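Local atomic coordinates of packaging protein UL32 (Human herpesvirus 8 type M, PDB entry 6XF9), a protein that probably helps localise newly made capsids to nuclear replication compartments, so supporting cleavage and packaging of the viral DNA, and binds zinc ions. Residues Cys77-Trp89 and Leu375-Arg387. Residues are numbered along the deposited sequence; the frame is centred on the assembly and turned at random.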
ATOM      1  N   CYS D  77       8.539 -34.412  39.661  1.00 62.72           N
ATOM      2  CA  CYS D  77       7.557 -33.697  40.479  1.00 62.23           C
ATOM      3  C   CYS D  77       7.736 -32.199  40.364  1.00 61.51           C
ATOM      4  O   CYS D  77       6.755 -31.455  40.247  1.00 61.23           O
ATOM      5  CB  CYS D  77       7.657 -34.097  41.940  1.00 62.76           C
ATOM      6  SG  CYS D  77       6.829 -35.589  42.255  1.00 63.94           S
ATOM      7  N   LEU D  78       8.985 -31.737  40.446  1.00 50.36           N
ATOM      8  CA  LEU D  78       9.281 -30.326  40.233  1.00 49.90           C
ATOM      9  C   LEU D  78       8.720 -29.858  38.900  1.00 49.38           C
ATOM     10  O   LEU D  78       8.031 -28.832  38.826  1.00 49.11           O
ATOM     11  CB  LEU D  78      10.786 -30.109  40.268  1.00 50.33           C
ATOM     12  CG  LEU D  78      11.198 -28.681  39.977  1.00 50.08           C
ATOM     13  CD1 LEU D  78      10.467 -27.723  40.883  1.00 50.29           C
ATOM     14  CD2 LEU D  78      12.704 -28.539  40.068  1.00 50.82           C
ATOM     15  N   CYS D  79       8.976 -30.621  37.834  1.00 54.67           N
ATOM     16  CA  CYS D  79       8.428 -30.271  36.533  1.00 54.29           C
ATOM     17  C   CYS D  79       6.901 -30.171  36.572  1.00 54.35           C
ATOM     18  O   CYS D  79       6.327 -29.187  36.102  1.00 54.23           O
ATOM     19  CB  CYS D  79       8.900 -31.276  35.489  1.00 54.80           C
ATOM     20  SG  CYS D  79      10.675 -31.160  35.213  1.00 55.32           S
ATOM     21  N   PHE D  80       6.223 -31.148  37.165  1.00 47.65           N
ATOM     22  CA  PHE D  80       4.761 -31.086  37.203  1.00 47.80           C
ATOM     23  C   PHE D  80       4.286 -29.815  37.895  1.00 47.37           C
ATOM     24  O   PHE D  80       3.310 -29.195  37.466  1.00 47.54           O
ATOM     25  CB  PHE D  80       4.204 -32.320  37.908  1.00 48.36           C
ATOM     26  CG  PHE D  80       2.712 -32.418  37.890  1.00 48.62           C
ATOM     27  CD1 PHE D  80       2.050 -32.937  36.796  1.00 49.48           C
ATOM     28  CD2 PHE D  80       1.977 -32.023  38.975  1.00 48.57           C
ATOM     29  CE1 PHE D  80       0.666 -33.039  36.783  1.00 50.06           C
ATOM     30  CE2 PHE D  80       0.592 -32.126  38.977  1.00 49.18           C
ATOM     31  CZ  PHE D  80      -0.065 -32.633  37.880  1.00 49.76           C
ATOM     32  N   PHE D  81       4.957 -29.421  38.976  1.00 44.31           N
ATOM     33  CA  PHE D  81       4.551 -28.227  39.705  1.00 44.30           C
ATOM     34  C   PHE D  81       4.734 -26.983  38.858  1.00 43.94           C
ATOM     35  O   PHE D  81       3.861 -26.108  38.823  1.00 44.17           O
ATOM     36  CB  PHE D  81       5.358 -28.112  41.002  1.00 44.69           C
ATOM     37  CG  PHE D  81       4.713 -28.789  42.180  1.00 45.24           C
ATOM     38  CD1 PHE D  81       4.367 -30.129  42.125  1.00 45.26           C
ATOM     39  CD2 PHE D  81       4.514 -28.096  43.368  1.00 45.85           C
ATOM     40  CE1 PHE D  81       3.776 -30.755  43.203  1.00 45.78           C
ATOM     41  CE2 PHE D  81       3.928 -28.728  44.455  1.00 46.40           C
ATOM     42  CZ  PHE D  81       3.564 -30.063  44.365  1.00 46.30           C
ATOM     43  N   CYS D  82       5.862 -26.890  38.161  1.00 51.21           N
ATOM     44  CA  CYS D  82       6.114 -25.730  37.315  1.00 50.73           C
ATOM     45  C   CYS D  82       5.049 -25.609  36.234  1.00 50.74           C
ATOM     46  O   CYS D  82       4.537 -24.519  35.973  1.00 50.92           O
ATOM     47  CB  CYS D  82       7.496 -25.860  36.689  1.00 50.60           C
ATOM     48  SG  CYS D  82       8.848 -25.682  37.863  1.00 51.20           S
ATOM     49  N   LEU D  83       4.693 -26.733  35.615  1.00 38.96           N
ATOM     50  CA  LEU D  83       3.658 -26.773  34.594  1.00 39.34           C
ATOM     51  C   LEU D  83       2.348 -26.176  35.093  1.00 39.54           C
ATOM     52  O   LEU D  83       1.572 -25.622  34.306  1.00 39.81           O
ATOM     53  CB  LEU D  83       3.464 -28.223  34.161  1.00 40.02           C
ATOM     54  CG  LEU D  83       2.551 -28.519  32.992  1.00 41.06           C
ATOM     55  CD1 LEU D  83       3.042 -27.716  31.817  1.00 41.07           C
ATOM     56  CD2 LEU D  83       2.569 -30.015  32.686  1.00 41.90           C
ATOM     57  N   TYR D  84       2.086 -26.278  36.396  1.00 39.18           N
ATOM     58  CA  TYR D  84       0.862 -25.776  37.006  1.00 39.46           C
ATOM     59  C   TYR D  84       1.132 -24.568  37.891  1.00 39.42           C
ATOM     60  O   TYR D  84       0.367 -24.269  38.804  1.00 40.09           O
ATOM     61  CB  TYR D  84       0.163 -26.890  37.783  1.00 39.79           C
ATOM     62  CG  TYR D  84      -0.482 -27.864  36.854  1.00 40.20           C
ATOM     63  CD1 TYR D  84       0.234 -28.892  36.307  1.00 40.46           C
ATOM     64  CD2 TYR D  84      -1.796 -27.715  36.468  1.00 40.71           C
ATOM     65  CE1 TYR D  84      -0.364 -29.776  35.412  1.00 41.20           C
ATOM     66  CE2 TYR D  84      -2.388 -28.584  35.583  1.00 41.23           C
ATOM     67  CZ  TYR D  84      -1.662 -29.599  35.060  1.00 41.51           C
ATOM     68  OH  TYR D  84      -2.240 -30.467  34.177  1.00 42.65           O
ATOM     69  N   ALA D  85       2.205 -23.850  37.611  1.00 41.22           N
ATOM     70  CA  ALA D  85       2.568 -22.663  38.358  1.00 41.69           C
ATOM     71  C   ALA D  85       2.622 -21.446  37.434  1.00 41.74           C
ATOM     72  O   ALA D  85       2.971 -21.571  36.254  1.00 41.01           O
ATOM     73  CB  ALA D  85       3.926 -22.844  39.047  1.00 41.62           C
ATOM     74  N   PRO D  86       2.270 -20.261  37.933  1.00 41.67           N
ATOM     75  CA  PRO D  86       2.370 -19.056  37.109  1.00 41.49           C
ATOM     76  C   PRO D  86       3.812 -18.690  36.851  1.00 41.10           C
ATOM     77  O   PRO D  86       4.745 -19.235  37.432  1.00 41.19           O
ATOM     78  CB  PRO D  86       1.683 -17.980  37.947  1.00 43.18           C
ATOM     79  CG  PRO D  86       1.774 -18.491  39.360  1.00 44.36           C
ATOM     80  CD  PRO D  86       1.687 -19.982  39.261  1.00 43.13           C
ATOM     81  N   HIS D  87       3.982 -17.842  35.865  1.00 41.53           N
ATOM     82  CA  HIS D  87       5.292 -17.197  35.544  0.50 41.22           C
ATOM     83  C   HIS D  87       5.603 -15.854  36.430  1.00 42.97           C
ATOM     84  O   HIS D  87       5.051 -14.724  36.370  1.00 43.67           O
ATOM     85  CB  HIS D  87       5.183 -16.536  34.211  0.50 40.18           C
ATOM     86  CG  HIS D  87       5.556 -17.359  33.039  0.50 39.16           C
ATOM     87  ND1 HIS D  87       4.621 -18.035  32.287  0.50 39.05           N
ATOM     88  CD2 HIS D  87       6.734 -17.505  32.401  0.50 38.53           C
ATOM     89  CE1 HIS D  87       5.220 -18.622  31.273  0.50 38.54           C
ATOM     90  NE2 HIS D  87       6.503 -18.322  31.324  0.50 38.25           N
ATOM     91  N   CYS D  88       6.482 -16.035  37.366  1.00 45.35           N
ATOM     92  CA  CYS D  88       6.719 -14.887  38.235  1.00 47.53           C
ATOM     93  C   CYS D  88       8.029 -15.076  38.983  1.00 49.09           C
ATOM     94  O   CYS D  88       8.776 -16.026  38.727  1.00 48.09           O
ATOM     95  CB  CYS D  88       5.539 -14.677  39.176  1.00 49.02           C
ATOM     96  SG  CYS D  88       5.045 -16.150  40.038  1.00 48.94           S
ATOM     97  N   TRP D  89       8.327 -14.146  39.897  1.00 45.12           N
ATOM     98  CA  TRP D  89       9.540 -14.292  40.691  1.00 47.35           C
ATOM     99  C   TRP D  89       9.442 -15.503  41.617  1.00 47.32           C
ATOM    100  O   TRP D  89      10.330 -16.362  41.607  1.00 46.81           O
ATOM    101  CB  TRP D  89       9.821 -13.018  41.501  1.00 50.99           C
ATOM    102  CG  TRP D  89      10.978 -13.211  42.418  1.00 54.07           C
ATOM    103  CD1 TRP D  89      12.292 -13.098  42.114  1.00 55.29           C
ATOM    104  CD2 TRP D  89      10.914 -13.639  43.784  1.00 56.51           C
ATOM    105  NE1 TRP D  89      13.060 -13.398  43.218  1.00 58.82           N
ATOM    106  CE2 TRP D  89      12.228 -13.726  44.257  1.00 58.94           C
ATOM    107  CE3 TRP D  89       9.867 -13.935  44.657  1.00 56.55           C
ATOM    108  CZ2 TRP D  89      12.522 -14.109  45.553  1.00 60.21           C
ATOM    109  CZ3 TRP D  89      10.164 -14.308  45.949  1.00 58.01           C
ATOM    110  CH2 TRP D  89      11.475 -14.402  46.380  1.00 59.21           C
ATOM    111  N   LEU D 375      -2.934 -15.194  31.560  1.00 47.43           N
ATOM    112  CA  LEU D 375      -2.363 -16.519  31.341  1.00 46.43           C
ATOM    113  C   LEU D 375      -2.017 -17.161  32.677  1.00 46.88           C
ATOM    114  O   LEU D 375      -2.381 -18.313  32.943  1.00 46.70           O
ATOM    115  CB  LEU D 375      -1.126 -16.387  30.458  1.00 46.12           C
ATOM    116  CG  LEU D 375      -0.476 -17.639  29.892  1.00 45.74           C
ATOM    117  CD1 LEU D 375      -1.404 -18.271  28.905  1.00 45.16           C
ATOM    118  CD2 LEU D 375       0.822 -17.279  29.208  1.00 46.28           C
ATOM    119  N   ASN D 376      -1.392 -16.380  33.568  1.00 41.55           N
ATOM    120  CA  ASN D 376      -0.989 -16.852  34.892  1.00 41.89           C
ATOM    121  C   ASN D 376      -2.182 -17.333  35.711  1.00 42.07           C
ATOM    122  O   ASN D 376      -2.107 -18.374  36.367  1.00 41.95           O
ATOM    123  CB  ASN D 376      -0.268 -15.730  35.621  1.00 43.27           C
ATOM    124  CG  ASN D 376       1.169 -15.639  35.261  1.00 43.83           C
ATOM    125  OD1 ASN D 376       1.717 -16.529  34.620  1.00 43.23           O
ATOM    126  ND2 ASN D 376       1.814 -14.569  35.694  1.00 45.64           N
ATOM    127  N   ALA D 377      -3.289 -16.591  35.704  1.00 40.73           N
ATOM    128  CA  ALA D 377      -4.475 -17.082  36.399  1.00 41.41           C
ATOM    129  C   ALA D 377      -5.017 -18.368  35.774  1.00 40.79           C
ATOM    130  O   ALA D 377      -5.591 -19.200  36.487  1.00 41.56           O
ATOM    131  CB  ALA D 377      -5.560 -16.008  36.431  1.00 42.94           C
ATOM    132  N   LYS D 378      -4.872 -18.551  34.450  1.00 42.83           N
ATOM    133  CA  LYS D 378      -5.446 -19.733  33.803  1.00 42.27           C
ATOM    134  C   LYS D 378      -4.618 -20.980  34.028  1.00 41.35           C
ATOM    135  O   LYS D 378      -5.164 -22.079  34.030  1.00 41.56           O
ATOM    136  CB  LYS D 378      -5.595 -19.528  32.292  1.00 41.70           C
ATOM    137  CG  LYS D 378      -6.755 -18.662  31.841  1.00 42.78           C
ATOM    138  CD  LYS D 378      -8.039 -19.408  32.147  1.00 44.19           C
ATOM    139  CE  LYS D 378      -9.238 -18.837  31.420  1.00 45.72           C
ATOM    140  NZ  LYS D 378     -10.479 -19.666  31.667  1.00 47.50           N
ATOM    141  N   VAL D 379      -3.323 -20.830  34.238  1.00 41.72           N
ATOM    142  CA  VAL D 379      -2.415 -21.966  34.306  1.00 41.08           C
ATOM    143  C   VAL D 379      -2.297 -22.533  35.718  1.00 41.60           C
ATOM    144  O   VAL D 379      -2.058 -23.732  35.881  1.00 41.43           O
ATOM    145  CB  VAL D 379      -1.047 -21.507  33.767  1.00 41.01           C
ATOM    146  CG1 VAL D 379      -0.021 -22.575  33.911  1.00 41.15           C
ATOM    147  CG2 VAL D 379      -1.154 -21.083  32.305  1.00 40.48           C
ATOM    148  N   VAL D 380      -2.494 -21.699  36.744  1.00 39.92           N
ATOM    149  CA  VAL D 380      -2.189 -22.054  38.127  1.00 40.27           C
ATOM    150  C   VAL D 380      -3.204 -23.037  38.700  1.00 40.89           C
ATOM    151  O   VAL D 380      -4.412 -22.951  38.432  1.00 41.59           O
ATOM    152  CB  VAL D 380      -2.145 -20.766  38.963  1.00 40.95           C
ATOM    153  CG1 VAL D 380      -3.527 -20.126  38.981  1.00 41.77           C
ATOM    154  CG2 VAL D 380      -1.635 -21.042  40.349  1.00 41.22           C
ATOM    155  N   SER D 381      -2.714 -23.971  39.523  1.00 46.09           N
ATOM    156  CA  SER D 381      -3.545 -24.838  40.363  1.00 46.61           C
ATOM    157  C   SER D 381      -3.047 -24.722  41.800  1.00 47.02           C
ATOM    158  O   SER D 381      -1.960 -25.220  42.117  1.00 46.57           O
ATOM    159  CB  SER D 381      -3.494 -26.282  39.899  1.00 46.26           C
ATOM    160  OG  SER D 381      -4.039 -27.122  40.900  1.00 46.94           O
ATOM    161  N   GLU D 382      -3.803 -24.007  42.647  1.00 56.25           N
ATOM    162  CA  GLU D 382      -3.429 -23.850  44.054  1.00 56.67           C
ATOM    163  C   GLU D 382      -3.421 -25.176  44.798  1.00 56.88           C
ATOM    164  O   GLU D 382      -2.759 -25.288  45.838  1.00 57.09           O
ATOM    165  CB  GLU D 382      -4.361 -22.865  44.767  1.00 57.90           C
ATOM    166  CG  GLU D 382      -5.839 -23.232  44.807  1.00 58.78           C
ATOM    167  CD  GLU D 382      -6.558 -23.007  43.500  1.00 58.99           C
ATOM    168  OE1 GLU D 382      -7.810 -22.909  43.530  1.00 60.39           O
ATOM    169  OE2 GLU D 382      -5.881 -22.908  42.443  1.00 58.05           O
ATOM    170  N   ASP D 383      -4.180 -26.162  44.314  1.00 52.30           N
ATOM    171  CA  ASP D 383      -4.182 -27.481  44.930  1.00 52.36           C
ATOM    172  C   ASP D 383      -2.843 -28.182  44.727  1.00 51.59           C
ATOM    173  O   ASP D 383      -2.239 -28.654  45.690  1.00 51.93           O
ATOM    174  CB  ASP D 383      -5.319 -28.308  44.353  1.00 52.79           C
ATOM    175  CG  ASP D 383      -6.662 -27.634  44.528  1.00 54.12           C
ATOM    176  OD1 ASP D 383      -6.913 -27.075  45.619  1.00 55.03           O
ATOM    177  OD2 ASP D 383      -7.469 -27.642  43.575  1.00 54.51           O
ATOM    178  N   VAL D 384      -2.371 -28.284  43.478  1.00 44.34           N
ATOM    179  CA  VAL D 384      -1.062 -28.887  43.223  1.00 43.65           C
ATOM    180  C   VAL D 384       0.001 -28.191  44.044  1.00 43.94           C
ATOM    181  O   VAL D 384       0.848 -28.827  44.680  1.00 44.36           O
ATOM    182  CB  VAL D 384      -0.709 -28.837  41.725  1.00 43.04           C
ATOM    183  CG1 VAL D 384       0.687 -29.340  41.519  1.00 42.78           C
ATOM    184  CG2 VAL D 384      -1.675 -29.667  40.918  1.00 43.12           C
ATOM    185  N   LEU D 385      -0.017 -26.867  44.036  1.00 43.28           N
ATOM    186  CA  LEU D 385       1.114 -26.145  44.588  1.00 43.31           C
ATOM    187  C   LEU D 385       1.146 -26.234  46.106  1.00 44.07           C
ATOM    188  O   LEU D 385       2.229 -26.270  46.702  1.00 44.29           O
ATOM    189  CB  LEU D 385       1.074 -24.689  44.143  1.00 43.28           C
ATOM    190  CG  LEU D 385       1.351 -24.401  42.670  1.00 42.75           C
ATOM    191  CD1 LEU D 385       1.641 -22.898  42.525  1.00 42.97           C
ATOM    192  CD2 LEU D 385       2.493 -25.265  42.107  1.00 42.49           C
ATOM    193  N   PHE D 386      -0.024 -26.231  46.755  1.00 49.62           N
ATOM    194  CA  PHE D 386      -0.056 -25.936  48.180  1.00 50.34           C
ATOM    195  C   PHE D 386      -0.742 -26.960  49.064  1.00 50.85           C
ATOM    196  O   PHE D 386      -0.578 -26.880  50.282  1.00 51.51           O
ATOM    197  CB  PHE D 386      -0.683 -24.551  48.426  1.00 50.73           C
ATOM    198  CG  PHE D 386       0.313 -23.440  48.269  1.00 50.60           C
ATOM    199  CD1 PHE D 386       1.324 -23.271  49.201  1.00 50.90           C
ATOM    200  CD2 PHE D 386       0.300 -22.633  47.154  1.00 50.27           C
ATOM    201  CE1 PHE D 386       2.276 -22.290  49.047  1.00 50.94           C
ATOM    202  CE2 PHE D 386       1.241 -21.643  46.993  1.00 50.40           C
ATOM    203  CZ  PHE D 386       2.229 -21.471  47.942  1.00 50.87           C
ATOM    204  N   ARG D 387      -1.469 -27.919  48.519  1.00 67.29           N
ATOM    205  CA  ARG D 387      -2.059 -28.957  49.345  1.00 67.87           C
ATOM    206  C   ARG D 387      -1.111 -30.133  49.512  1.00 67.79           C
ATOM    207  O   ARG D 387      -0.417 -30.541  48.568  1.00 67.01           O
ATOM    208  CB  ARG D 387      -3.387 -29.411  48.760  1.00 68.24           C
ATOM    209  CG  ARG D 387      -4.391 -28.302  48.871  1.00 68.97           C
ATOM    210  CD  ARG D 387      -5.790 -28.799  48.974  1.00 70.11           C
ATOM    211  NE  ARG D 387      -6.665 -27.674  49.282  1.00 71.22           N
ATOM    212  CZ  ARG D 387      -6.849 -27.201  50.510  1.00 71.91           C
ATOM    213  NH1 ARG D 387      -6.211 -27.763  51.531  1.00 71.95           N
ATOM    214  NH2 ARG D 387      -7.672 -26.178  50.719  1.00 72.56           N
TER
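Two chain turns meet here in the buried interior of a mostly helical zinc protein: the end of helix 71-83 with the linker that follows it, and the junction between helices 371-379 and 382-386. Helix segments 77-83 and 382-386 run roughly antiparallel, 144° apart, and V384 fills the angle between two phenyl rings. Its CG1 lies over one face of F81, 3.9 Å from the ring centroid in a CH-pi contact. F80 extends its CG away from its own backbone N (chi1 -175°), which puts CE2 of its ring 3.8 Å from V384 CG1; one face of this ring carries Y84 CD1 above its centre. The F81 and L385 side chains slide past each other in opposite directions, with L385 CD2 3.7 Å from F81 CD2; the leucine's branched end lets this one methyl meet both the ring and A85 CB. Where both chains turn, S381 N donates to Y84 O over 3.2 Å. S381 does double duty as N-cap, its OG accepting from V384 N. P86, with no N-H to satisfy, lays its CD 3.7 Å from V380 CG2. Beyond it N376 meets the H87 backbone with both amide atoms: OD1 accepts from H87 N at 2.9 Å, the donor lying well above the carbonyl plane, and ND2 gives a weak bond to H87 O. The amide thus ties the linker to a helix that carries the zinc ligand C373, and N376 also touches the ligand C299. Helix 297-304 packs on P86, helices 89-106 and 124-133 cover A85, and N410 ND2 hydrogen-bonds to both L83 O and V379 O, bridging the two helix ends.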